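Local coordinates for protein 336aa long hypothetical dTDP-glucose 4,6-dehydratase (PDB 2HUN) that probably acts as an NAD-dependent dTDP-glucose 4,6-dehydratase, an enzyme of the extended short-chain dehydrogenase/reductase family built on a Rossmann fold, at residues V79-A84 with Y107-S112; A83-V88 with L99-I104; E129-I134 with I175-N180; L145-S148 with S152-K155. All coordinates share one frame; numbering follows the deposited sequence.

All four contacts lie round the bound NAD. Contacts 1 and 2 share Ala-83 and Ala-84 and both draw on helix 96-116, with centres about 11 Å apart; contact 1 runs into the loop that meets the nicotinamide ribose (Leu-82) and the adenine (Ala-83), and contact 2 reaches the adenine amino group. Contact 4 brings in helix 150-168 and its lysine; it joins contact 2, about 12 Å away between centres, through a probable hydrogen bond from Asn-102 ND2 to Thr-154 OG1 (2.9 Å). Contact 3, by the nicotinamide, is about 9 Å between centres from contact 4, to which it is joined by a probable hydrogen bond between Met-146 N and Val-130 O (2.9 Å). Contacts 1 and 3 are farthest apart, about 19 Å between centres.

Contact 1: residues V79-A84 with Y107-S112; sequences VVHLAA and YTLLES. With NAD (nicotinamide-adenine-dinucleotide), chain C.
Leu-109 pushes one methyl, CD2, over a face of the His-81 imidazole, 3.8 Å from CD2 to the ring centroid and 25° off the normal, a CH-pi contact. A chi1 of -162° turns the leucine's CG away from its own N, and the same CD2 also reaches Val-79 CG1 at 3.9 Å. This is the tight part: strand 78-81 of the Rossmann sheet packed against helix 96-116 through one leucine, with Phe-122 and Val-69 closing round it. The side of the helix that carries Tyr-107 is less enclosed: this residue is partly exposed, although it packs on Leu-99 of the second subunit. Past the strand end the chain meets NAD, whose O3D donates to Leu-82 O at 3.1 Å, while Ala-83 CB rests 3.6 Å from adenine C4A.

The histidine has both nitrogens engaged, ND1 with Thr-9 OG1 and NE2 with Thr-106 OG1, which should fix its rotation. A leucine here has neither nitrogen nor flat ring, and both threonine hydroxyls would probably be left without these partners and CD2 without its face. The chemistry implies a division of labour: threonine hydroxyls satisfy the buried ring's nitrogens, while its pi face receives the leucine methyl, displaced toward ND1.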
# COMPACT_ATOMS: atom_id res chain seq x y z
N VAL A 79 -2.64 20.79 -4.64
CA VAL A 79 -1.49 19.98 -5.03
C VAL A 79 -1.96 18.80 -5.87
O VAL A 79 -2.77 18.00 -5.43
CB VAL A 79 -0.75 19.43 -3.79
CG1 VAL A 79 0.39 18.53 -4.23
CG2 VAL A 79 -0.22 20.58 -2.93
N VAL A 80 -1.45 18.72 -7.10
CA VAL A 80 -1.79 17.62 -8.00
C VAL A 80 -0.51 16.82 -8.15
O VAL A 80 0.44 17.26 -8.79
CB VAL A 80 -2.27 18.15 -9.37
CG1 VAL A 80 -2.53 16.99 -10.32
CG2 VAL A 80 -3.54 18.98 -9.18
N HIS A 81 -0.49 15.63 -7.55
CA HIS A 81 0.67 14.72 -7.46
C HIS A 81 0.81 13.72 -8.64
O HIS A 81 0.28 12.62 -8.62
CB HIS A 81 0.57 13.95 -6.14
CG HIS A 81 1.87 13.24 -5.87
ND1 HIS A 81 3.08 13.79 -6.09
CD2 HIS A 81 2.06 11.95 -5.34
CE1 HIS A 81 3.98 12.86 -5.71
NE2 HIS A 81 3.40 11.75 -5.26
N LEU A 82 1.58 14.05 -9.67
CA LEU A 82 1.78 13.14 -10.79
C LEU A 82 3.16 12.49 -10.78
O LEU A 82 3.37 11.47 -11.43
CB LEU A 82 1.58 13.88 -12.11
CG LEU A 82 0.14 14.33 -12.35
CD1 LEU A 82 0.12 15.79 -12.81
CD2 LEU A 82 -0.51 13.43 -13.37
N ALA A 83 4.10 13.06 -10.03
CA ALA A 83 5.45 12.54 -9.95
C ALA A 83 5.56 11.08 -9.51
O ALA A 83 5.04 10.69 -8.46
CB ALA A 83 6.30 13.42 -9.04
N ALA A 84 6.27 10.29 -10.31
CA ALA A 84 6.46 8.87 -10.01
C ALA A 84 7.38 8.22 -11.04
O ALA A 84 7.57 8.76 -12.13
CB ALA A 84 5.10 8.15 -10.02
N TYR A 107 5.09 10.03 0.75
CA TYR A 107 5.16 10.19 2.21
C TYR A 107 5.62 11.62 2.54
O TYR A 107 5.02 12.30 3.37
CB TYR A 107 6.17 9.20 2.79
CG TYR A 107 6.61 9.49 4.21
CD1 TYR A 107 5.79 9.18 5.30
CD2 TYR A 107 7.85 10.09 4.47
CE1 TYR A 107 6.20 9.44 6.61
CE2 TYR A 107 8.26 10.36 5.78
CZ TYR A 107 7.43 10.04 6.84
OH TYR A 107 7.84 10.29 8.13
N THR A 108 6.69 12.05 1.88
CA THR A 108 7.26 13.38 2.09
C THR A 108 6.25 14.48 1.78
O THR A 108 6.16 15.47 2.50
CB THR A 108 8.52 13.59 1.23
OG1 THR A 108 9.43 12.50 1.45
CG2 THR A 108 9.21 14.90 1.61
N LEU A 109 5.51 14.31 0.69
CA LEU A 109 4.51 15.28 0.30
C LEU A 109 3.41 15.32 1.37
O LEU A 109 2.96 16.40 1.76
CB LEU A 109 3.91 14.89 -1.06
CG LEU A 109 3.17 16.00 -1.81
CD1 LEU A 109 4.18 17.08 -2.21
CD2 LEU A 109 2.49 15.43 -3.05
N LEU A 110 2.99 14.15 1.83
CA LEU A 110 1.95 14.07 2.86
C LEU A 110 2.42 14.75 4.15
O LEU A 110 1.67 15.48 4.79
CB LEU A 110 1.58 12.60 3.14
CG LEU A 110 0.75 11.92 2.04
CD1 LEU A 110 0.64 10.42 2.29
CD2 LEU A 110 -0.64 12.56 1.99
N GLU A 111 3.67 14.51 4.52
CA GLU A 111 4.20 15.12 5.73
C GLU A 111 4.25 16.64 5.60
O GLU A 111 3.86 17.35 6.52
CB GLU A 111 5.60 14.58 6.04
CG GLU A 111 5.60 13.25 6.79
CD GLU A 111 4.95 13.35 8.17
OE1 GLU A 111 3.71 13.22 8.27
OE2 GLU A 111 5.69 13.56 9.15
N SER A 112 4.72 17.14 4.46
CA SER A 112 4.79 18.58 4.25
C SER A 112 3.39 19.17 4.32
O SER A 112 3.19 20.26 4.87
CB SER A 112 5.44 18.90 2.90
OG SER A 112 4.57 18.58 1.82
PA NAD C . 6.17 10.19 -17.05
O1A NAD C . 7.16 9.13 -16.84
O2A NAD C . 5.96 10.74 -18.42
O5B NAD C . 6.59 11.43 -16.12
C5B NAD C . 6.81 11.31 -14.70
C4B NAD C . 7.32 12.70 -14.29
O4B NAD C . 7.54 12.75 -12.87
C3B NAD C . 8.69 13.02 -14.97
O3B NAD C . 8.68 14.35 -15.50
C2B NAD C . 9.70 12.77 -13.84
O2B NAD C . 10.94 13.48 -13.92
C1B NAD C . 8.89 13.13 -12.59
N9A NAD C . 9.33 12.44 -11.36
C8A NAD C . 9.50 11.12 -11.15
N7A NAD C . 9.91 10.92 -9.90
C5A NAD C . 10.01 12.10 -9.30
C6A NAD C . 10.40 12.54 -8.00
N6A NAD C . 10.78 11.71 -7.04
N1A NAD C . 10.37 13.93 -7.75
C2A NAD C . 9.98 14.83 -8.76
N3A NAD C . 9.62 14.41 -9.98
C4A NAD C . 9.64 13.08 -10.23
O3 NAD C . 4.79 9.51 -16.67
PN NAD C . 3.26 9.93 -16.68
O1N NAD C . 2.66 8.90 -17.59
O2N NAD C . 3.06 11.33 -17.11
O5D NAD C . 2.72 9.57 -15.20
C5D NAD C . 2.10 10.51 -14.32
C4D NAD C . 1.34 9.74 -13.21
O4D NAD C . 0.18 9.09 -13.74
C3D NAD C . 2.22 8.67 -12.53
O3D NAD C . 1.99 8.74 -11.10
C2D NAD C . 1.70 7.34 -13.15
O2D NAD C . 1.87 6.27 -12.21
C1D NAD C . 0.24 7.68 -13.43
N1N NAD C . -0.37 6.92 -14.54
C2N NAD C . 0.03 7.08 -15.91
C3N NAD C . -0.62 6.33 -16.90
C7N NAD C . -0.24 6.46 -18.39
O7N NAD C . -0.95 5.90 -19.24
N7N NAD C . 0.83 7.16 -18.74
C4N NAD C . -1.65 5.42 -16.55
C5N NAD C . -2.03 5.28 -15.20
C6N NAD C . -1.41 6.02 -14.18

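Contact 2: residues A83-V88 with L99-I104; sequences AAESHV and LHSNVI. With NAD (nicotinamide-adenine-dinucleotide), chain C.
Asn-102 reads the backbone of Glu-85 with both ends of its side-chain amide, tying the loop after strand 78-81 of the Rossmann fold to helix 96-116. Among the hydrogen bonds, Glu-85 N donates to Asn-102 OD1 (2.9 Å, N-H...O 159°), in the carbonyl plane on a lone pair, and Asn-102 ND2 donates back to Glu-85 O (3.1 Å, 163°), with the acceptor in the amide plane. Two nearly straight bonds to one residue fix the rotation of the amide about chi2, and ND2 is also bonded to Thr-154 OG1. The asparagine's CG lies anti to its own carbonyl carbon (chi1 -58°), which sets the amide beside the loop. Its helix is locally widened to a pi-type turn, Ile-104 N bonding Leu-99 O at 2.8 Å.

The packing is slighter. Ala-84 CB sits 3.2 Å from Asn-102 OD1, and Glu-85 CG lies against Ser-101 OG at 3.7 Å. The glutamate then bends away at chi2 to salt bridges with Lys-37 and Arg-90, so its charge is answered outside the contact.

Solvent and cofactor add the remaining links. Water 1 lies 3.0 Å from Ala-83 O and 2.9 Å from Ser-101 O, and can donate to either, though acceptors around it outnumber its protons. Ser-101 OG, also bonded to Lys-37 NZ, accepts a hydrogen bond from the adenine amino group, NAD N6A to OG at 3.0 Å.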
# COMPACT_ATOMS: atom_id res chain seq x y z
N ALA A 83 4.10 13.06 -10.03
CA ALA A 83 5.45 12.54 -9.95
C ALA A 83 5.56 11.08 -9.51
O ALA A 83 5.04 10.69 -8.46
CB ALA A 83 6.30 13.42 -9.04
N ALA A 84 6.27 10.29 -10.31
CA ALA A 84 6.46 8.87 -10.01
C ALA A 84 7.38 8.22 -11.04
O ALA A 84 7.57 8.76 -12.13
CB ALA A 84 5.10 8.15 -10.02
N GLU A 85 7.94 7.08 -10.66
CA GLU A 85 8.79 6.26 -11.54
C GLU A 85 7.79 5.20 -12.00
O GLU A 85 7.17 4.53 -11.17
CB GLU A 85 9.91 5.61 -10.75
CG GLU A 85 11.09 6.53 -10.42
CD GLU A 85 11.92 6.88 -11.66
OE1 GLU A 85 11.89 6.11 -12.64
OE2 GLU A 85 12.61 7.91 -11.64
N SER A 86 7.62 5.03 -13.31
CA SER A 86 6.61 4.09 -13.80
C SER A 86 7.01 3.03 -14.81
O SER A 86 6.15 2.42 -15.45
CB SER A 86 5.44 4.88 -14.39
OG SER A 86 5.89 5.67 -15.48
N HIS A 87 8.30 2.79 -14.96
CA HIS A 87 8.77 1.80 -15.93
C HIS A 87 8.81 0.41 -15.31
O HIS A 87 9.76 0.06 -14.62
CB HIS A 87 10.16 2.19 -16.42
CG HIS A 87 10.62 1.42 -17.61
ND1 HIS A 87 11.02 0.10 -17.53
CD2 HIS A 87 10.78 1.78 -18.89
CE1 HIS A 87 11.41 -0.31 -18.73
NE2 HIS A 87 11.28 0.70 -19.57
N VAL A 88 7.78 -0.40 -15.60
CA VAL A 88 7.68 -1.74 -15.05
C VAL A 88 8.98 -2.55 -15.06
O VAL A 88 9.50 -2.88 -13.99
CB VAL A 88 6.57 -2.55 -15.76
CG1 VAL A 88 6.46 -3.93 -15.14
CG2 VAL A 88 5.25 -1.81 -15.64
N LEU A 99 10.59 2.66 -4.79
CA LEU A 99 10.25 2.85 -3.38
C LEU A 99 10.50 4.32 -3.02
O LEU A 99 9.68 4.96 -2.37
CB LEU A 99 11.14 1.97 -2.48
CG LEU A 99 10.97 2.16 -0.97
CD1 LEU A 99 9.69 1.47 -0.51
CD2 LEU A 99 12.17 1.56 -0.24
N HIS A 100 11.63 4.84 -3.48
CA HIS A 100 12.01 6.22 -3.20
C HIS A 100 11.07 7.28 -3.77
O HIS A 100 10.56 8.12 -3.03
CB HIS A 100 13.41 6.50 -3.71
CG HIS A 100 13.83 7.92 -3.52
ND1 HIS A 100 14.22 8.42 -2.29
CD2 HIS A 100 13.90 8.96 -4.38
CE1 HIS A 100 14.51 9.71 -2.41
NE2 HIS A 100 14.32 10.06 -3.67
N SER A 101 10.86 7.25 -5.08
CA SER A 101 10.00 8.24 -5.71
C SER A 101 8.51 8.03 -5.45
O SER A 101 7.78 8.99 -5.17
CB SER A 101 10.24 8.28 -7.23
OG SER A 101 11.51 8.80 -7.55
N ASN A 102 8.05 6.78 -5.52
CA ASN A 102 6.63 6.50 -5.32
C ASN A 102 6.19 6.48 -3.87
O ASN A 102 5.22 7.14 -3.50
CB ASN A 102 6.25 5.19 -6.02
CG ASN A 102 6.55 5.21 -7.51
OD1 ASN A 102 6.77 6.28 -8.09
ND2 ASN A 102 6.56 4.04 -8.13
N VAL A 103 6.89 5.72 -3.03
CA VAL A 103 6.54 5.64 -1.62
C VAL A 103 7.11 6.78 -0.78
O VAL A 103 6.35 7.53 -0.18
CB VAL A 103 6.98 4.30 -1.00
CG1 VAL A 103 6.63 4.29 0.48
CG2 VAL A 103 6.28 3.14 -1.71
N ILE A 104 8.44 6.91 -0.74
CA ILE A 104 9.04 7.98 0.06
C ILE A 104 8.59 9.35 -0.43
O ILE A 104 8.29 10.24 0.36
CB ILE A 104 10.59 7.91 0.03
CG1 ILE A 104 11.07 6.54 0.50
CG2 ILE A 104 11.18 9.00 0.93
CD1 ILE A 104 10.60 6.16 1.88
PA NAD C . 6.17 10.19 -17.05
O1A NAD C . 7.16 9.13 -16.84
O2A NAD C . 5.96 10.74 -18.42
O5B NAD C . 6.59 11.43 -16.12
C5B NAD C . 6.81 11.31 -14.70
C4B NAD C . 7.32 12.70 -14.29
O4B NAD C . 7.54 12.75 -12.87
C3B NAD C . 8.69 13.02 -14.97
O3B NAD C . 8.68 14.35 -15.50
C2B NAD C . 9.70 12.77 -13.84
O2B NAD C . 10.94 13.48 -13.92
C1B NAD C . 8.89 13.13 -12.59
N9A NAD C . 9.33 12.44 -11.36
C8A NAD C . 9.50 11.12 -11.15
N7A NAD C . 9.91 10.92 -9.90
C5A NAD C . 10.01 12.10 -9.30
C6A NAD C . 10.40 12.54 -8.00
N6A NAD C . 10.78 11.71 -7.04
N1A NAD C . 10.37 13.93 -7.75
C2A NAD C . 9.98 14.83 -8.76
N3A NAD C . 9.62 14.41 -9.98
C4A NAD C . 9.64 13.08 -10.23
O3 NAD C . 4.79 9.51 -16.67
PN NAD C . 3.26 9.93 -16.68
O1N NAD C . 2.66 8.90 -17.59
O2N NAD C . 3.06 11.33 -17.11
O5D NAD C . 2.72 9.57 -15.20
C5D NAD C . 2.10 10.51 -14.32
C4D NAD C . 1.34 9.74 -13.21
O4D NAD C . 0.18 9.09 -13.74
C3D NAD C . 2.22 8.67 -12.53
O3D NAD C . 1.99 8.74 -11.10
C2D NAD C . 1.70 7.34 -13.15
O2D NAD C . 1.87 6.27 -12.21
C1D NAD C . 0.24 7.68 -13.43
N1N NAD C . -0.37 6.92 -14.54
C2N NAD C . 0.03 7.08 -15.91
C3N NAD C . -0.62 6.33 -16.90
C7N NAD C . -0.24 6.46 -18.39
O7N NAD C . -0.95 5.90 -19.24
N7N NAD C . 0.83 7.16 -18.74
C4N NAD C . -1.65 5.42 -16.55
C5N NAD C . -2.03 5.28 -15.20
C6N NAD C . -1.41 6.02 -14.18
O HOH W 1 5.01 9.17 -5.82

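Contact 3: residues E129-I134 with I175-N180; sequences EVYGDI and ITRCTN. With NAD (nicotinamide-adenine-dinucleotide), chain C.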
# COMPACT_ATOMS: atom_id res chain seq x y z
N GLU A 129 -3.24 -0.33 -12.48
CA GLU A 129 -2.42 -1.51 -12.22
C GLU A 129 -2.39 -1.94 -10.76
O GLU A 129 -2.01 -3.07 -10.46
CB GLU A 129 -0.99 -1.29 -12.72
CG GLU A 129 -0.84 -1.35 -14.24
CD GLU A 129 0.62 -1.29 -14.68
OE1 GLU A 129 1.38 -2.22 -14.36
OE2 GLU A 129 1.00 -0.30 -15.33
N VAL A 130 -2.79 -1.06 -9.85
CA VAL A 130 -2.78 -1.42 -8.43
C VAL A 130 -3.68 -2.62 -8.15
O VAL A 130 -3.39 -3.41 -7.26
CB VAL A 130 -3.21 -0.25 -7.52
CG1 VAL A 130 -2.15 0.83 -7.52
CG2 VAL A 130 -4.55 0.31 -7.99
N TYR A 131 -4.75 -2.76 -8.92
CA TYR A 131 -5.70 -3.86 -8.76
C TYR A 131 -5.26 -5.20 -9.36
O TYR A 131 -5.87 -6.23 -9.08
CB TYR A 131 -7.01 -3.53 -9.46
CG TYR A 131 -7.73 -2.30 -8.95
CD1 TYR A 131 -8.47 -2.34 -7.77
CD2 TYR A 131 -7.70 -1.11 -9.67
CE1 TYR A 131 -9.17 -1.22 -7.32
CE2 TYR A 131 -8.39 0.02 -9.24
CZ TYR A 131 -9.13 -0.04 -8.06
OH TYR A 131 -9.82 1.06 -7.63
N GLY A 132 -4.23 -5.19 -10.18
CA GLY A 132 -3.81 -6.44 -10.81
C GLY A 132 -4.76 -6.76 -11.94
O GLY A 132 -5.68 -5.99 -12.23
N ASP A 133 -4.59 -7.91 -12.59
CA ASP A 133 -5.45 -8.25 -13.72
C ASP A 133 -6.80 -8.84 -13.36
O ASP A 133 -7.05 -9.22 -12.22
CB ASP A 133 -4.71 -9.20 -14.66
CG ASP A 133 -4.42 -10.54 -14.02
OD1 ASP A 133 -3.73 -10.56 -12.99
OD2 ASP A 133 -4.90 -11.56 -14.56
N ILE A 134 -7.68 -8.93 -14.36
CA ILE A 134 -9.01 -9.48 -14.17
C ILE A 134 -9.54 -9.95 -15.52
O ILE A 134 -9.67 -9.18 -16.47
CB ILE A 134 -9.97 -8.41 -13.56
CG1 ILE A 134 -11.41 -8.92 -13.56
CG2 ILE A 134 -9.85 -7.11 -14.33
CD1 ILE A 134 -12.35 -8.07 -12.74
N ILE A 175 -7.87 10.44 -4.22
CA ILE A 175 -6.96 9.64 -5.03
C ILE A 175 -7.65 9.32 -6.35
O ILE A 175 -8.85 9.05 -6.38
CB ILE A 175 -6.63 8.29 -4.34
CG1 ILE A 175 -5.85 8.52 -3.05
CG2 ILE A 175 -5.85 7.39 -5.29
CD1 ILE A 175 -5.72 7.26 -2.19
N THR A 176 -6.89 9.37 -7.45
CA THR A 176 -7.44 9.02 -8.75
C THR A 176 -6.68 7.81 -9.30
O THR A 176 -5.48 7.65 -9.04
CB THR A 176 -7.33 10.19 -9.76
OG1 THR A 176 -5.96 10.58 -9.90
CG2 THR A 176 -8.15 11.38 -9.29
N ARG A 177 -7.37 6.97 -10.05
CA ARG A 177 -6.76 5.80 -10.68
C ARG A 177 -7.30 5.72 -12.10
O ARG A 177 -8.51 5.57 -12.31
CB ARG A 177 -7.10 4.51 -9.90
CG ARG A 177 -6.35 4.37 -8.57
CD ARG A 177 -6.90 3.22 -7.74
NE ARG A 177 -6.20 3.05 -6.47
CZ ARG A 177 -6.71 2.38 -5.44
NH1 ARG A 177 -7.91 1.82 -5.55
NH2 ARG A 177 -6.02 2.25 -4.31
N CYS A 178 -6.40 5.84 -13.07
CA CYS A 178 -6.81 5.83 -14.47
C CYS A 178 -6.14 4.73 -15.29
O CYS A 178 -5.10 4.18 -14.90
CB CYS A 178 -6.47 7.17 -15.11
SG CYS A 178 -4.69 7.44 -15.21
N THR A 179 -6.73 4.45 -16.44
CA THR A 179 -6.23 3.43 -17.35
C THR A 179 -5.13 4.04 -18.22
O THR A 179 -4.54 5.06 -17.86
CB THR A 179 -7.36 2.90 -18.24
OG1 THR A 179 -7.89 3.97 -19.03
CG2 THR A 179 -8.48 2.33 -17.38
N ASN A 180 -4.87 3.42 -19.36
CA ASN A 180 -3.82 3.89 -20.26
C ASN A 180 -4.10 5.22 -20.95
O ASN A 180 -5.12 5.36 -21.63
CB ASN A 180 -3.54 2.82 -21.30
CG ASN A 180 -3.23 1.48 -20.68
OD1 ASN A 180 -2.18 1.28 -20.08
ND2 ASN A 180 -4.18 0.55 -20.81
PA NAD C . 6.17 10.19 -17.05
O1A NAD C . 7.16 9.13 -16.84
O2A NAD C . 5.96 10.74 -18.42
O5B NAD C . 6.59 11.43 -16.12
C5B NAD C . 6.81 11.31 -14.70
C4B NAD C . 7.32 12.70 -14.29
O4B NAD C . 7.54 12.75 -12.87
C3B NAD C . 8.69 13.02 -14.97
O3B NAD C . 8.68 14.35 -15.50
C2B NAD C . 9.70 12.77 -13.84
O2B NAD C . 10.94 13.48 -13.92
C1B NAD C . 8.89 13.13 -12.59
N9A NAD C . 9.33 12.44 -11.36
C8A NAD C . 9.50 11.12 -11.15
N7A NAD C . 9.91 10.92 -9.90
C5A NAD C . 10.01 12.10 -9.30
C6A NAD C . 10.40 12.54 -8.00
N6A NAD C . 10.78 11.71 -7.04
N1A NAD C . 10.37 13.93 -7.75
C2A NAD C . 9.98 14.83 -8.76
N3A NAD C . 9.62 14.41 -9.98
C4A NAD C . 9.64 13.08 -10.23
O3 NAD C . 4.79 9.51 -16.67
PN NAD C . 3.26 9.93 -16.68
O1N NAD C . 2.66 8.90 -17.59
O2N NAD C . 3.06 11.33 -17.11
O5D NAD C . 2.72 9.57 -15.20
C5D NAD C . 2.10 10.51 -14.32
C4D NAD C . 1.34 9.74 -13.21
O4D NAD C . 0.18 9.09 -13.74
C3D NAD C . 2.22 8.67 -12.53
O3D NAD C . 1.99 8.74 -11.10
C2D NAD C . 1.70 7.34 -13.15
O2D NAD C . 1.87 6.27 -12.21
C1D NAD C . 0.24 7.68 -13.43
N1N NAD C . -0.37 6.92 -14.54
C2N NAD C . 0.03 7.08 -15.91
C3N NAD C . -0.62 6.33 -16.90
C7N NAD C . -0.24 6.46 -18.39
O7N NAD C . -0.95 5.90 -19.24
N7N NAD C . 0.83 7.16 -18.74
C4N NAD C . -1.65 5.42 -16.55
C5N NAD C . -2.03 5.28 -15.20
C6N NAD C . -1.41 6.02 -14.18
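An arginine buried on a strand, Arg-177, gives one of its N-H groups to a tyrosine hydroxyl: NH1 donates to Tyr-131 OH at 2.9 Å, with a rather bent N-H...O angle of 145°. The oxygen lies at the edge of the guanidinium, close to its plane, yet the ring and guanidinium planes stand 85° apart and the two side chains cross nearly at right angles. Val-130 takes a guanidinium face instead, its CG2 methyl 3.5 Å from Arg-177 NE and 3.7 Å from CD; the same methyl also lies over one face of the Tyr-131 ring, toward its rim. Arg-177 reaches both partners with a chain extended from CG to NE.

Strand 172-182 belongs to the mostly parallel Rossmann sheet, where it pairs in parallel with strand 121-127, and the loop 129-134 follows that neighbour. Partners outside the two segments hold the polar ends: Arg-177 NH2 forms a salt bridge with Asp-159, and the main polar partner of Tyr-131 OH is Asn-241 OD1.

Farther along the strand the chain meets the nicotinamide. Thr-179 O comes 3.2 Å from NAD C4N, Cys-178 O 3.3 Å from C5N, and Cys-178 SG 3.4 Å from the same C5N.

Contact 4: residues L145-S148 with S152-K155; sequences LMPS and SATK. With NAD (nicotinamide-adenine-dinucleotide), chain C.
The CA atoms of Pro-147 and Ala-153 come within 4.9 Å, so the loop 145-148 runs close against the first turns of helix 150-168. Pro-147 carries the contact: its CB lies 3.3 Å from Ser-152 OG and 3.4 Å from Ala-153 N, while CG meets Ala-153 CB at 3.9 Å. Met-160 of the second subunit packs on both Pro-147 and Ala-153. A water bridges the polar side, accepting from Ser-148 N at 2.7 Å and hydrogen-bonded to Ser-152 OG, also at 2.7 Å.

Helix 150-168 carries the YxxxK motif of the short-chain dehydrogenase/reductase family, here Tyr-151 and Lys-155, both of which bind NAD. The end of Lys-155 leads away from the loop. Its chain, bent at chi2 (-63°) and chi3 (-68°), brings NZ to the nicotinamide ribose, where NZ donates to NAD O3D at 2.9 Å and CE passes 3.4 Å from O2D. Val-125 O is a second partner of NZ. A methionine here has no N-H to give, and the ribose would probably be less firmly held, with Val-125 O also losing this partner. At the other end of the contact, Ser-148 O is hydrogen-bonded to Thr-168 OG1 of the second subunit.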
# COMPACT_ATOMS: atom_id res chain seq x y z
N LEU A 145 -6.45 -4.63 -3.56
CA LEU A 145 -5.43 -4.39 -4.56
C LEU A 145 -4.63 -5.68 -4.68
O LEU A 145 -4.64 -6.51 -3.77
CB LEU A 145 -4.52 -3.24 -4.12
CG LEU A 145 -5.21 -1.89 -3.84
CD1 LEU A 145 -4.16 -0.82 -3.58
CD2 LEU A 145 -6.09 -1.50 -4.99
N MET A 146 -3.95 -5.85 -5.81
CA MET A 146 -3.12 -7.03 -6.04
C MET A 146 -2.04 -6.66 -7.05
O MET A 146 -2.02 -7.17 -8.18
CB MET A 146 -3.97 -8.18 -6.58
CG MET A 146 -3.29 -9.54 -6.50
SD MET A 146 -2.80 -9.99 -4.81
CE MET A 146 -4.42 -10.34 -4.05
N PRO A 147 -1.12 -5.76 -6.66
CA PRO A 147 -0.03 -5.33 -7.55
C PRO A 147 0.87 -6.50 -7.95
O PRO A 147 1.20 -7.34 -7.11
CB PRO A 147 0.70 -4.29 -6.70
CG PRO A 147 0.53 -4.83 -5.30
CD PRO A 147 -0.94 -5.22 -5.30
N SER A 148 1.26 -6.56 -9.22
CA SER A 148 2.10 -7.66 -9.69
C SER A 148 3.53 -7.25 -10.02
O SER A 148 4.30 -8.06 -10.51
CB SER A 148 1.47 -8.32 -10.93
OG SER A 148 1.47 -7.44 -12.03
N SER A 152 3.81 -1.20 -9.47
CA SER A 152 2.43 -1.10 -9.01
C SER A 152 2.31 -1.32 -7.51
O SER A 152 1.41 -0.79 -6.86
CB SER A 152 1.52 -2.08 -9.79
OG SER A 152 1.92 -3.43 -9.62
N ALA A 153 3.24 -2.07 -6.93
CA ALA A 153 3.21 -2.32 -5.50
C ALA A 153 3.58 -1.04 -4.74
O ALA A 153 3.03 -0.77 -3.66
CB ALA A 153 4.17 -3.44 -5.12
N THR A 154 4.50 -0.26 -5.31
CA THR A 154 4.90 0.99 -4.68
C THR A 154 3.83 2.05 -4.89
O THR A 154 3.60 2.90 -4.02
CB THR A 154 6.27 1.49 -5.20
OG1 THR A 154 6.25 1.59 -6.63
CG2 THR A 154 7.37 0.52 -4.79
N LYS A 155 3.15 2.01 -6.03
CA LYS A 155 2.06 2.96 -6.26
C LYS A 155 0.96 2.62 -5.26
O LYS A 155 0.36 3.51 -4.65
CB LYS A 155 1.52 2.85 -7.69
CG LYS A 155 2.45 3.42 -8.76
CD LYS A 155 2.66 4.93 -8.60
CE LYS A 155 1.38 5.72 -8.88
NZ LYS A 155 1.56 7.19 -8.67
PA NAD C . 6.17 10.19 -17.05
O1A NAD C . 7.16 9.13 -16.84
O2A NAD C . 5.96 10.74 -18.42
O5B NAD C . 6.59 11.43 -16.12
C5B NAD C . 6.81 11.31 -14.70
C4B NAD C . 7.32 12.70 -14.29
O4B NAD C . 7.54 12.75 -12.87
C3B NAD C . 8.69 13.02 -14.97
O3B NAD C . 8.68 14.35 -15.50
C2B NAD C . 9.70 12.77 -13.84
O2B NAD C . 10.94 13.48 -13.92
C1B NAD C . 8.89 13.13 -12.59
N9A NAD C . 9.33 12.44 -11.36
C8A NAD C . 9.50 11.12 -11.15
N7A NAD C . 9.91 10.92 -9.90
C5A NAD C . 10.01 12.10 -9.30
C6A NAD C . 10.40 12.54 -8.00
N6A NAD C . 10.78 11.71 -7.04
N1A NAD C . 10.37 13.93 -7.75
C2A NAD C . 9.98 14.83 -8.76
N3A NAD C . 9.62 14.41 -9.98
C4A NAD C . 9.64 13.08 -10.23
O3 NAD C . 4.79 9.51 -16.67
PN NAD C . 3.26 9.93 -16.68
O1N NAD C . 2.66 8.90 -17.59
O2N NAD C . 3.06 11.33 -17.11
O5D NAD C . 2.72 9.57 -15.20
C5D NAD C . 2.10 10.51 -14.32
C4D NAD C . 1.34 9.74 -13.21
O4D NAD C . 0.18 9.09 -13.74
C3D NAD C . 2.22 8.67 -12.53
O3D NAD C . 1.99 8.74 -11.10
C2D NAD C . 1.70 7.34 -13.15
O2D NAD C . 1.87 6.27 -12.21
C1D NAD C . 0.24 7.68 -13.43
N1N NAD C . -0.37 6.92 -14.54
C2N NAD C . 0.03 7.08 -15.91
C3N NAD C . -0.62 6.33 -16.90
C7N NAD C . -0.24 6.46 -18.39
O7N NAD C . -0.95 5.90 -19.24
N7N NAD C . 0.83 7.16 -18.74
C4N NAD C . -1.65 5.42 -16.55
C5N NAD C . -2.03 5.28 -15.20
C6N NAD C . -1.41 6.02 -14.18
O HOH W 2 0.21 -4.92 -11.10